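Local atomic coordinates of probable porin (Pseudomonas aeruginosa, PDB entry 4FSP), a protein that probably acts as a porin, a beta-barrel channel of the outer membrane of Pseudomonas aeruginosa that lets small solutes pass. Residues Lys129-Gln134 with Ser213-Glu218; Gln285-Asp290 with Pro301-Phe306; Tyr223-Leu228 with Arg246-Arg251. All coordinates share one frame; numbering follows the deposited sequence.

Contact 1: residues Lys129-Gln134 with Ser213-Glu218. With C8E ((hydroxyethyloxy)tri(ethyloxy)octane), chain G; C8E ((hydroxyethyloxy)tri(ethyloxy)octane), chain J; C8E ((hydroxyethyloxy)tri(ethyloxy)octane), chain I.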
loop_
_atom_site.group_PDB
_atom_site.type_symbol
_atom_site.label_atom_id
_atom_site.label_comp_id
_atom_site.label_asym_id
_atom_site.label_seq_id
_atom_site.Cartn_x
_atom_site.Cartn_y
_atom_site.Cartn_z
ATOM N N LYS A 129 0.448 -5.408 -4.792
ATOM C CA LYS A 129 1.076 -4.119 -4.521
ATOM C C LYS A 129 1.233 -3.342 -5.818
ATOM O O LYS A 129 2.318 -3.298 -6.393
ATOM C CB LYS A 129 2.445 -4.307 -3.863
ATOM C CG LYS A 129 2.405 -5.025 -2.518
ATOM C CD LYS A 129 3.641 -4.696 -1.679
ATOM C CE LYS A 129 4.024 -3.203 -1.764
ATOM N NZ LYS A 129 2.968 -2.252 -1.287
ATOM N N LEU A 130 0.153 -2.708 -6.266
ATOM C CA LEU A 130 0.153 -2.007 -7.557
ATOM C C LEU A 130 -0.408 -0.586 -7.442
ATOM O O LEU A 130 -1.165 -0.282 -6.509
ATOM C CB LEU A 130 -0.673 -2.810 -8.570
ATOM C CG LEU A 130 -0.228 -4.239 -8.843
ATOM C CD1 LEU A 130 -1.337 -4.964 -9.602
ATOM C CD2 LEU A 130 1.073 -4.229 -9.648
ATOM N N PRO A 131 -0.061 0.288 -8.402
ATOM C CA PRO A 131 -0.537 1.675 -8.323
ATOM C C PRO A 131 -2.057 1.769 -8.235
ATOM O O PRO A 131 -2.598 2.775 -7.766
ATOM C CB PRO A 131 -0.046 2.288 -9.656
ATOM C CG PRO A 131 1.194 1.501 -9.989
ATOM C CD PRO A 131 0.865 0.080 -9.535
ATOM N N THR A 132 -2.741 0.721 -8.679
ATOM C CA THR A 132 -4.200 0.704 -8.695
ATOM C C THR A 132 -4.770 -0.087 -7.536
ATOM O O THR A 132 -5.989 -0.126 -7.348
ATOM C CB THR A 132 -4.724 0.034 -9.972
ATOM O OG1 THR A 132 -4.171 -1.284 -10.062
ATOM C CG2 THR A 132 -4.307 0.832 -11.204
ATOM N N ILE A 133 -3.892 -0.755 -6.792
ATOM C CA ILE A 133 -4.320 -1.519 -5.630
ATOM C C ILE A 133 -3.139 -1.834 -4.712
ATOM O O ILE A 133 -2.265 -2.630 -5.064
ATOM C CB ILE A 133 -5.103 -2.784 -6.042
ATOM C CG1 ILE A 133 -5.208 -3.757 -4.860
ATOM C CG2 ILE A 133 -4.467 -3.432 -7.278
ATOM C CD1 ILE A 133 -6.118 -4.940 -5.130
ATOM N N GLN A 134 -3.115 -1.154 -3.562
ATOM C CA GLN A 134 -2.052 -1.236 -2.551
ATOM C C GLN A 134 -2.650 -1.677 -1.210
ATOM O O GLN A 134 -3.684 -1.155 -0.806
ATOM C CB GLN A 134 -1.428 0.154 -2.338
ATOM C CG GLN A 134 -0.579 0.653 -3.475
ATOM C CD GLN A 134 0.882 0.378 -3.250
ATOM O OE1 GLN A 134 1.538 -0.327 -4.033
ATOM N NE2 GLN A 134 1.413 0.940 -2.170
ATOM N N SER A 213 6.355 3.568 -15.369
ATOM C CA SER A 213 5.309 2.568 -15.232
ATOM C C SER A 213 3.979 3.027 -15.818
ATOM O O SER A 213 3.607 4.195 -15.701
ATOM C CB SER A 213 5.083 2.258 -13.747
ATOM O OG SER A 213 6.285 1.811 -13.153
ATOM N N TYR A 214 3.261 2.084 -16.421
ATOM C CA TYR A 214 1.869 2.279 -16.800
ATOM C C TYR A 214 1.028 1.167 -16.182
ATOM O O TYR A 214 1.387 -0.012 -16.274
ATOM C CB TYR A 214 1.684 2.252 -18.326
ATOM C CG TYR A 214 0.227 2.194 -18.673
ATOM C CD1 TYR A 214 -0.524 3.354 -18.766
ATOM C CD2 TYR A 214 -0.423 0.974 -18.841
ATOM C CE1 TYR A 214 -1.885 3.300 -19.048
ATOM C CE2 TYR A 214 -1.769 0.910 -19.095
ATOM C CZ TYR A 214 -2.499 2.072 -19.210
ATOM O OH TYR A 214 -3.849 1.980 -19.488
ATOM N N HIS A 215 -0.102 1.520 -15.581
ATOM C CA HIS A 215 -1.009 0.501 -15.043
ATOM C C HIS A 215 -2.463 0.863 -15.286
ATOM O O HIS A 215 -2.850 2.044 -15.239
ATOM C CB HIS A 215 -0.768 0.269 -13.552
ATOM C CG HIS A 215 0.569 -0.338 -13.265
ATOM N ND1 HIS A 215 0.730 -1.676 -12.995
ATOM C CD2 HIS A 215 1.810 0.206 -13.256
ATOM C CE1 HIS A 215 2.016 -1.932 -12.805
ATOM N NE2 HIS A 215 2.693 -0.811 -12.974
ATOM N N TYR A 216 -3.257 -0.167 -15.564
ATOM C CA TYR A 216 -4.680 -0.014 -15.812
ATOM C C TYR A 216 -5.441 -0.837 -14.778
ATOM O O TYR A 216 -5.087 -1.983 -14.504
ATOM C CB TYR A 216 -5.028 -0.500 -17.221
ATOM C CG TYR A 216 -6.498 -0.432 -17.504
ATOM C CD1 TYR A 216 -7.082 0.746 -17.957
ATOM C CD2 TYR A 216 -7.314 -1.539 -17.311
ATOM C CE1 TYR A 216 -8.435 0.816 -18.212
ATOM C CE2 TYR A 216 -8.666 -1.481 -17.561
ATOM C CZ TYR A 216 -9.226 -0.293 -18.007
ATOM O OH TYR A 216 -10.576 -0.212 -18.267
ATOM N N GLY A 217 -6.482 -0.256 -14.202
ATOM C CA GLY A 217 -7.300 -0.983 -13.258
ATOM C C GLY A 217 -8.756 -0.681 -13.529
ATOM O O GLY A 217 -9.114 0.448 -13.883
ATOM N N GLU A 218 -9.613 -1.676 -13.343
ATOM C CA GLU A 218 -11.027 -1.476 -13.611
ATOM C C GLU A 218 -11.865 -2.275 -12.637
ATOM O O GLU A 218 -11.796 -3.508 -12.630
ATOM C CB GLU A 218 -11.346 -1.909 -15.060
ATOM C CG GLU A 218 -12.823 -1.845 -15.415
ATOM C CD GLU A 218 -13.110 -2.241 -16.853
ATOM O OE1 GLU A 218 -12.222 -2.067 -17.722
ATOM O OE2 GLU A 218 -14.226 -2.736 -17.117
HETATM C C1 C8E G . -14.086 -0.072 -20.173
HETATM C C2 C8E G . -13.694 -0.860 -21.409
HETATM C C3 C8E G . -12.619 -0.093 -22.155
HETATM C C4 C8E G . -11.445 -1.014 -22.442
HETATM C C5 C8E G . -10.153 -0.366 -21.973
HETATM C C6 C8E G . -9.067 -1.411 -21.782
HETATM C C7 C8E G . -7.697 -0.749 -21.844
HETATM C C8 C8E G . -6.647 -1.628 -21.192
HETATM O O9 C8E G . -5.439 -1.608 -21.925
HETATM C C10 C8E G . -4.308 -1.585 -21.077
HETATM C C11 C8E G . -3.146 -2.330 -21.725
HETATM O O12 C8E G . -2.006 -2.236 -20.902
HETATM C C13 C8E G . -0.911 -2.975 -21.399
HETATM C C14 C8E G . 0.044 -3.342 -20.266
HETATM C C1 C8E J . 4.995 3.235 -19.137
HETATM C C2 C8E J . 6.289 3.021 -19.903
HETATM C C3 C8E J . 7.187 4.184 -19.495
HETATM C C4 C8E J . 7.516 5.034 -20.714
HETATM C C5 C8E J . 8.695 5.952 -20.340
HETATM C C6 C8E J . 9.778 5.789 -21.422
HETATM C C7 C8E J . 10.910 6.826 -21.261
HETATM C C8 C8E J . 11.825 6.620 -22.472
HETATM O O9 C8E J . 13.050 7.389 -22.392
HETATM C C10 C8E J . 13.913 6.844 -23.411
HETATM C C11 C8E J . 15.277 7.508 -23.351
HETATM O O12 C8E J . 16.191 6.394 -23.482
HETATM C C4 C8E I . 2.349 0.871 -22.711
HETATM C C5 C8E I . 1.126 1.739 -22.457
HETATM C C6 C8E I . -0.174 1.096 -22.931
HETATM C C7 C8E I . -1.264 2.161 -22.901
HETATM C C8 C8E I . -2.631 1.655 -23.341
HETATM O O9 C8E I . -3.626 2.583 -22.947
HETATM C C10 C8E I . -4.826 2.457 -23.687
HETATM C C11 C8E I . -5.898 3.341 -23.060
HETATM O O12 C8E I . -7.179 3.110 -23.615
HETATM O O HOH W 1 -3.373 -2.076 -12.407
#

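Contact 2: residues Gln285-Asp290 with Pro301-Phe306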
loop_
_atom_site.group_PDB
_atom_site.type_symbol
_atom_site.label_atom_id
_atom_site.label_comp_id
_atom_site.label_asym_id
_atom_site.label_seq_id
_atom_site.Cartn_x
_atom_site.Cartn_y
_atom_site.Cartn_z
ATOM N N GLN A 285 0.323 17.514 -4.493
ATOM C CA GLN A 285 -0.781 16.683 -4.958
ATOM C C GLN A 285 -1.956 17.549 -5.360
ATOM O O GLN A 285 -2.232 18.574 -4.719
ATOM C CB GLN A 285 -1.173 15.703 -3.849
ATOM C CG GLN A 285 -2.341 14.787 -4.151
ATOM C CD GLN A 285 -2.400 13.619 -3.166
ATOM O OE1 GLN A 285 -1.515 12.742 -3.156
ATOM N NE2 GLN A 285 -3.433 13.611 -2.319
ATOM N N ARG A 286 -2.651 17.131 -6.412
ATOM C CA ARG A 286 -3.732 17.929 -6.955
ATOM C C ARG A 286 -4.793 17.031 -7.540
ATOM O O ARG A 286 -4.478 16.114 -8.287
ATOM C CB ARG A 286 -3.199 18.852 -8.051
ATOM C CG ARG A 286 -4.282 19.507 -8.868
ATOM C CD ARG A 286 -4.326 20.979 -8.646
ATOM N NE ARG A 286 -4.136 21.729 -9.881
ATOM C CZ ARG A 286 -4.760 22.867 -10.164
ATOM N NH1 ARG A 286 -5.623 23.396 -9.305
ATOM N NH2 ARG A 286 -4.519 23.476 -11.307
ATOM N N MET A 287 -6.050 17.298 -7.196
ATOM C CA MET A 287 -7.171 16.573 -7.775
ATOM C C MET A 287 -7.898 17.488 -8.766
ATOM O O MET A 287 -8.284 18.611 -8.416
ATOM C CB MET A 287 -8.139 16.141 -6.658
ATOM C CG MET A 287 -7.515 15.248 -5.594
ATOM S SD MET A 287 -7.086 13.628 -6.263
ATOM C CE MET A 287 -5.333 13.583 -5.903
ATOM N N SER A 288 -8.093 17.032 -9.998
ATOM C CA SER A 288 -8.852 17.840 -10.953
ATOM C C SER A 288 -9.977 17.044 -11.576
ATOM O O SER A 288 -9.936 15.808 -11.594
ATOM C CB SER A 288 -7.954 18.403 -12.061
ATOM O OG SER A 288 -7.037 19.328 -11.515
ATOM N N GLY A 289 -10.975 17.755 -12.100
ATOM C CA GLY A 289 -12.182 17.110 -12.611
ATOM C C GLY A 289 -13.285 17.231 -11.574
ATOM O O GLY A 289 -13.092 17.862 -10.532
ATOM N N ASP A 290 -14.433 16.629 -11.838
ATOM C CA ASP A 290 -15.562 16.770 -10.926
ATOM C C ASP A 290 -15.487 15.909 -9.661
ATOM O O ASP A 290 -16.273 16.120 -8.741
ATOM C CB ASP A 290 -16.877 16.480 -11.657
ATOM C CG ASP A 290 -17.174 17.495 -12.730
ATOM O OD1 ASP A 290 -16.427 18.489 -12.812
ATOM O OD2 ASP A 290 -18.156 17.308 -13.481
ATOM N N PRO A 301 -4.738 4.339 -0.908
ATOM C CA PRO A 301 -4.615 4.953 -2.234
ATOM C C PRO A 301 -3.141 5.177 -2.573
ATOM O O PRO A 301 -2.377 5.612 -1.710
ATOM C CB PRO A 301 -5.318 6.297 -2.056
ATOM C CG PRO A 301 -5.037 6.651 -0.555
ATOM C CD PRO A 301 -5.007 5.324 0.164
ATOM N N TYR A 302 -2.739 4.902 -3.809
ATOM C CA TYR A 302 -1.354 5.134 -4.211
ATOM C C TYR A 302 -1.069 6.623 -4.436
ATOM O O TYR A 302 -0.813 7.053 -5.566
ATOM C CB TYR A 302 -1.059 4.355 -5.486
ATOM C CG TYR A 302 0.403 4.224 -5.808
ATOM C CD1 TYR A 302 1.287 3.645 -4.901
ATOM C CD2 TYR A 302 0.908 4.659 -7.029
ATOM C CE1 TYR A 302 2.648 3.496 -5.204
ATOM C CE2 TYR A 302 2.267 4.517 -7.346
ATOM C CZ TYR A 302 3.126 3.938 -6.431
ATOM O OH TYR A 302 4.465 3.794 -6.738
ATOM N N LEU A 303 -1.102 7.412 -3.363
ATOM C CA LEU A 303 -0.881 8.858 -3.479
ATOM C C LEU A 303 0.258 9.284 -2.553
ATOM O O LEU A 303 0.414 8.705 -1.472
ATOM C CB LEU A 303 -2.166 9.601 -3.103
ATOM C CG LEU A 303 -3.418 9.412 -3.973
ATOM C CD1 LEU A 303 -4.643 9.997 -3.277
ATOM C CD2 LEU A 303 -3.216 10.101 -5.314
ATOM N N VAL A 304 1.063 10.275 -2.934
ATOM C CA VAL A 304 2.139 10.657 -2.012
ATOM C C VAL A 304 1.649 11.443 -0.806
ATOM O O VAL A 304 2.172 11.274 0.293
ATOM C CB VAL A 304 3.393 11.314 -2.661
ATOM C CG1 VAL A 304 3.427 11.122 -4.159
ATOM C CG2 VAL A 304 3.545 12.758 -2.255
ATOM N N ASN A 305 0.634 12.276 -0.993
ATOM C CA ASN A 305 0.087 13.023 0.142
ATOM C C ASN A 305 -1.000 12.227 0.837
ATOM O O ASN A 305 -2.157 12.644 0.900
ATOM C CB ASN A 305 -0.396 14.413 -0.287
ATOM C CG ASN A 305 0.766 15.350 -0.544
ATOM O OD1 ASN A 305 1.919 14.944 -0.358
ATOM N ND2 ASN A 305 0.484 16.596 -0.990
ATOM N N PHE A 306 -0.613 11.058 1.338
ATOM C CA PHE A 306 -1.532 10.180 2.053
ATOM C C PHE A 306 -0.946 10.014 3.425
ATOM O O PHE A 306 0.178 9.525 3.564
ATOM C CB PHE A 306 -1.628 8.820 1.354
ATOM C CG PHE A 306 -2.233 7.737 2.207
ATOM C CD1 PHE A 306 -3.525 7.860 2.704
ATOM C CD2 PHE A 306 -1.514 6.590 2.499
ATOM C CE1 PHE A 306 -4.076 6.865 3.494
ATOM C CE2 PHE A 306 -2.061 5.591 3.277
ATOM C CZ PHE A 306 -3.347 5.725 3.778
#

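Contact 3: residues Tyr223-Leu228 with Arg246-Arg251. With C8E ((hydroxyethyloxy)tri(ethyloxy)octane), chain I.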
loop_
_atom_site.group_PDB
_atom_site.type_symbol
_atom_site.label_atom_id
_atom_site.label_comp_id
_atom_site.label_asym_id
_atom_site.label_seq_id
_atom_site.Cartn_x
_atom_site.Cartn_y
_atom_site.Cartn_z
ATOM N N TYR A 223 -15.619 1.904 -12.215
ATOM C CA TYR A 223 -14.642 2.844 -12.756
ATOM C C TYR A 223 -13.438 2.136 -13.354
ATOM O O TYR A 223 -13.142 0.990 -13.010
ATOM C CB TYR A 223 -14.160 3.826 -11.680
ATOM C CG TYR A 223 -13.210 3.213 -10.677
ATOM C CD1 TYR A 223 -13.696 2.556 -9.557
ATOM C CD2 TYR A 223 -11.823 3.280 -10.849
ATOM C CE1 TYR A 223 -12.839 1.976 -8.626
ATOM C CE2 TYR A 223 -10.952 2.709 -9.913
ATOM C CZ TYR A 223 -11.475 2.060 -8.804
ATOM O OH TYR A 223 -10.644 1.484 -7.867
ATOM N N ALA A 224 -12.748 2.843 -14.244
ATOM C CA ALA A 224 -11.459 2.418 -14.771
ATOM C C ALA A 224 -10.483 3.525 -14.439
ATOM O O ALA A 224 -10.840 4.699 -14.497
ATOM C CB ALA A 224 -11.520 2.229 -16.280
ATOM N N GLN A 225 -9.251 3.163 -14.100
ATOM C CA GLN A 225 -8.235 4.160 -13.789
ATOM C C GLN A 225 -6.965 3.879 -14.578
ATOM O O GLN A 225 -6.495 2.746 -14.615
ATOM C CB GLN A 225 -7.948 4.159 -12.290
ATOM C CG GLN A 225 -6.749 4.984 -11.829
ATOM C CD GLN A 225 -6.696 5.074 -10.297
ATOM O OE1 GLN A 225 -5.763 4.570 -9.652
ATOM N NE2 GLN A 225 -7.712 5.706 -9.711
ATOM N N HIS A 226 -6.432 4.911 -15.231
ATOM C CA HIS A 226 -5.149 4.801 -15.918
ATOM C C HIS A 226 -4.096 5.449 -15.034
ATOM O O HIS A 226 -4.326 6.523 -14.485
ATOM C CB HIS A 226 -5.181 5.523 -17.275
ATOM C CG HIS A 226 -6.122 4.917 -18.270
ATOM N ND1 HIS A 226 -5.748 3.905 -19.133
ATOM C CD2 HIS A 226 -7.417 5.190 -18.560
ATOM C CE1 HIS A 226 -6.771 3.579 -19.898
ATOM N NE2 HIS A 226 -7.800 4.346 -19.575
ATOM N N PHE A 227 -2.951 4.793 -14.889
ATOM C CA PHE A 227 -1.853 5.343 -14.098
ATOM C C PHE A 227 -0.599 5.441 -14.941
ATOM O O PHE A 227 -0.278 4.509 -15.693
ATOM C CB PHE A 227 -1.549 4.445 -12.885
ATOM C CG PHE A 227 -0.255 4.784 -12.193
ATOM C CD1 PHE A 227 0.953 4.216 -12.608
ATOM C CD2 PHE A 227 -0.235 5.690 -11.143
ATOM C CE1 PHE A 227 2.155 4.544 -11.974
ATOM C CE2 PHE A 227 0.973 6.023 -10.499
ATOM C CZ PHE A 227 2.168 5.445 -10.915
ATOM N N LEU A 228 0.144 6.536 -14.772
ATOM C CA LEU A 228 1.452 6.688 -15.417
ATOM C C LEU A 228 2.391 7.284 -14.401
ATOM O O LEU A 228 2.056 8.278 -13.757
ATOM C CB LEU A 228 1.373 7.603 -16.644
ATOM C CG LEU A 228 2.679 7.776 -17.434
ATOM C CD1 LEU A 228 3.140 6.427 -18.020
ATOM C CD2 LEU A 228 2.505 8.800 -18.556
ATOM N N ARG A 246 3.428 10.935 -10.411
ATOM C CA ARG A 246 2.300 10.050 -10.631
ATOM C C ARG A 246 1.133 10.812 -11.223
ATOM O O ARG A 246 0.648 11.765 -10.623
ATOM C CB ARG A 246 1.845 9.430 -9.299
ATOM C CG ARG A 246 2.975 8.871 -8.436
ATOM C CD ARG A 246 2.439 8.181 -7.177
ATOM N NE ARG A 246 3.517 7.764 -6.271
ATOM C CZ ARG A 246 3.319 7.201 -5.078
ATOM N NH1 ARG A 246 2.090 6.987 -4.626
ATOM N NH2 ARG A 246 4.355 6.855 -4.339
ATOM N N LEU A 247 0.684 10.381 -12.395
ATOM C CA LEU A 247 -0.525 10.923 -13.004
ATOM C C LEU A 247 -1.537 9.799 -13.097
ATOM O O LEU A 247 -1.187 8.678 -13.494
ATOM C CB LEU A 247 -0.238 11.455 -14.418
ATOM C CG LEU A 247 0.693 12.666 -14.534
ATOM C CD1 LEU A 247 1.026 12.949 -15.997
ATOM C CD2 LEU A 247 0.019 13.873 -13.930
ATOM N N ALA A 248 -2.788 10.078 -12.741
ATOM C CA ALA A 248 -3.818 9.063 -12.916
ATOM C C ALA A 248 -5.093 9.686 -13.460
ATOM O O ALA A 248 -5.409 10.837 -13.152
ATOM C CB ALA A 248 -4.084 8.305 -11.599
ATOM N N LEU A 249 -5.804 8.924 -14.289
ATOM C CA LEU A 249 -7.054 9.375 -14.900
ATOM C C LEU A 249 -8.132 8.344 -14.634
ATOM O O LEU A 249 -7.968 7.164 -14.971
ATOM C CB LEU A 249 -6.895 9.558 -16.412
ATOM C CG LEU A 249 -8.199 9.833 -17.182
ATOM C CD1 LEU A 249 -8.718 11.204 -16.821
ATOM C CD2 LEU A 249 -8.002 9.737 -18.692
ATOM N N SER A 250 -9.227 8.773 -14.008
ATOM C CA SER A 250 -10.277 7.829 -13.623
ATOM C C SER A 250 -11.616 8.304 -14.146
ATOM O O SER A 250 -11.937 9.493 -14.073
ATOM C CB SER A 250 -10.351 7.700 -12.100
ATOM O OG SER A 250 -9.052 7.529 -11.539
ATOM N N ARG A 251 -12.400 7.366 -14.669
ATOM C CA ARG A 251 -13.697 7.680 -15.238
ATOM C C ARG A 251 -14.607 6.513 -14.917
ATOM O O ARG A 251 -14.132 5.387 -14.764
ATOM C CB ARG A 251 -13.571 7.860 -16.756
ATOM C CG ARG A 251 -14.581 8.833 -17.354
ATOM C CD ARG A 251 -15.287 8.238 -18.565
ATOM N NE ARG A 251 -16.721 8.526 -18.555
ATOM C CZ ARG A 251 -17.603 7.979 -19.387
ATOM N NH1 ARG A 251 -17.200 7.108 -20.303
ATOM N NH2 ARG A 251 -18.888 8.300 -19.298
HETATM C C4 C8E I . 2.349 0.871 -22.711
HETATM C C5 C8E I . 1.126 1.739 -22.457
HETATM C C6 C8E I . -0.174 1.096 -22.931
HETATM C C7 C8E I . -1.264 2.161 -22.901
HETATM C C8 C8E I . -2.631 1.655 -23.341
HETATM O O9 C8E I . -3.626 2.583 -22.947
HETATM C C10 C8E I . -4.826 2.457 -23.687
HETATM C C11 C8E I . -5.898 3.341 -23.060
HETATM O O12 C8E I . -7.179 3.110 -23.615
#

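Contact 1: residues Lys129-Gln134 with Ser213-Glu218
A single water molecule ties T132 to the backbone of Y216: it lies 2.6 Å from T132 OG1 and gives a hydrogen bond to Y216 O over 2.7 Å. No direct hydrogen bond joins the two segments, so this water carries their polar link while the rest is van der Waals and CH-pi packing. T132 holds OG1 between its backbone N and carbonyl carbon (chi1 56°), which leaves CG2 pointing at the strand backbone, 3.9 Å from G217 N. A CB at G217 would lie against T132 CB, so the residue without a side chain fits here.

P131 lies over one face of the H215 imidazole. Its CD sits 3.7 Å from the ring centroid and only 7° off the ring normal, a CH-pi contact, and L130 CD2 adds a carbon near H215 CE1. The ring has little freedom to turn, since H215 NE2 bonds D203 OD1, the same oxygen that S213 OG holds. Residues L130 to I133 form a type I turn closed by I133 N to L130 O at 2.8 Å, and the fixed phi of proline suits its second position.

On the other face of strand 213-218, Y214 and Y216 each receive a detergent chain over one ring face. C8 of one C8E molecule lies above the Y216 ring, while the hydroxyl of Y216 bonds E218 OE1. A detergent-binding tyrosine surface, which probably faces the membrane, with a loop folded against the inner wall, is the pattern of a porin barrel whose long loops narrow its lumen.

Contact 2: residues Gln285-Asp290 with Pro301-Phe306
An inward-folded loop of the porin barrel, residues 301-306, settles against Q285 and M287 near the end of strand 278-288, from which the loop itself departs. Within it, two inverse gamma turns, centred on Y302 and N305, bend the chain sharply. The first is closed by L303 N to P301 O at 2.8 Å; the bond of the second, F306 N to V304 O, is weak.

Q285 is the polar centre of the contact. With CG anti to the backbone N (chi1 178°) and the chain extended beyond it, its amide reaches well out from the strand. Q285 OE1 accepts N305 N at 3.1 Å, with an N-H...O angle of 149° and the donor well above the carbonyl plane, and it is also held by S267 OG. The amide nitrogen is bonded to the backbone oxygens of D311 and F312. Glutamine suits this buried place, for one uncharged group both accepts from the loop, at N305 N, and donates to it, at D311 O and F312 O.

N305 slides past Q285 in the opposite direction, their amide planes 40° apart. Its own amide turns to strand 318-327, where OD1 meets Q321 NE2 and ND2 meets S319 OG, so the loop is held by strand 318-327 as well as by 278-288, and V304 N bonds S267 OG on strand 262-273. The apolar part is small. M287, its chain bent beyond CG, meets L303 tip to tip, and F293 packs on both. M287 CE and L303 CD2 come within 4.1 Å of each other, and N305 ND2 rests 3.4 Å from Q285 CB.

Contact 3: residues Tyr223-Leu228 with Arg246-Arg251
H226 and L249 exchange backbone hydrogen bonds, H226 N to L249 O at 2.7 Å and L249 N to H226 O at 2.8 Å. The pairs A224-R251 and L228-L247 are joined in the same way, giving six backbone bonds that hold two antiparallel strands of one hairpin in register. Between the A224-R251 and H226-L249 pairs, the non-hydrogen-bonded pair Q225-S250 adds a side-chain link: Q225 NE2 donates to S250 OG over 2.9 Å and also bonds P294 O of an inward-folded loop. Small polar serine leaves room for the extended glutamine beside it.

F227 leans across to R246, where ring carbon CE2 meets CB, at 3.7 Å, and CG obliquely. The guanidinium runs on to a salt bridge with D244 and a cation-pi contact with Y302. The opposite face carries H226, R251, whose end leads away, and the apolar A224, L228, L247 and L249, as suits a surface that binds detergent and probably faces the membrane; C8E C11 lies 3.3 Å from H226 CE1, and H226 ND1 bonds Y214 OH. In the barrel wall, strand 210-219 pairs with the other edge of 223-228, and strand 262-273 with the other edge of 246-251.

Overall arrangement
From the N terminus, contact 1 comes first and closes the longest loop, bringing 129-134 across 78 intervening residues onto strand 210-219. Contact 3 follows as the hairpin of strands 223-235 and 240-252, and contact 2 comes last, closing a short excursion of 10 residues. The three are in series; none encloses or crosses another. They are nevertheless joined in space: strands 210-219 and 223-235 are neighbours in the barrel wall, so contacts 1 and 3 share it. Inside, Y302 of contact 2 packs on P131 and Q134 of contact 1, while its carbonyl oxygen probably bonds R246 of contact 3. Two loops entering the lumen thus meet each other and the wall.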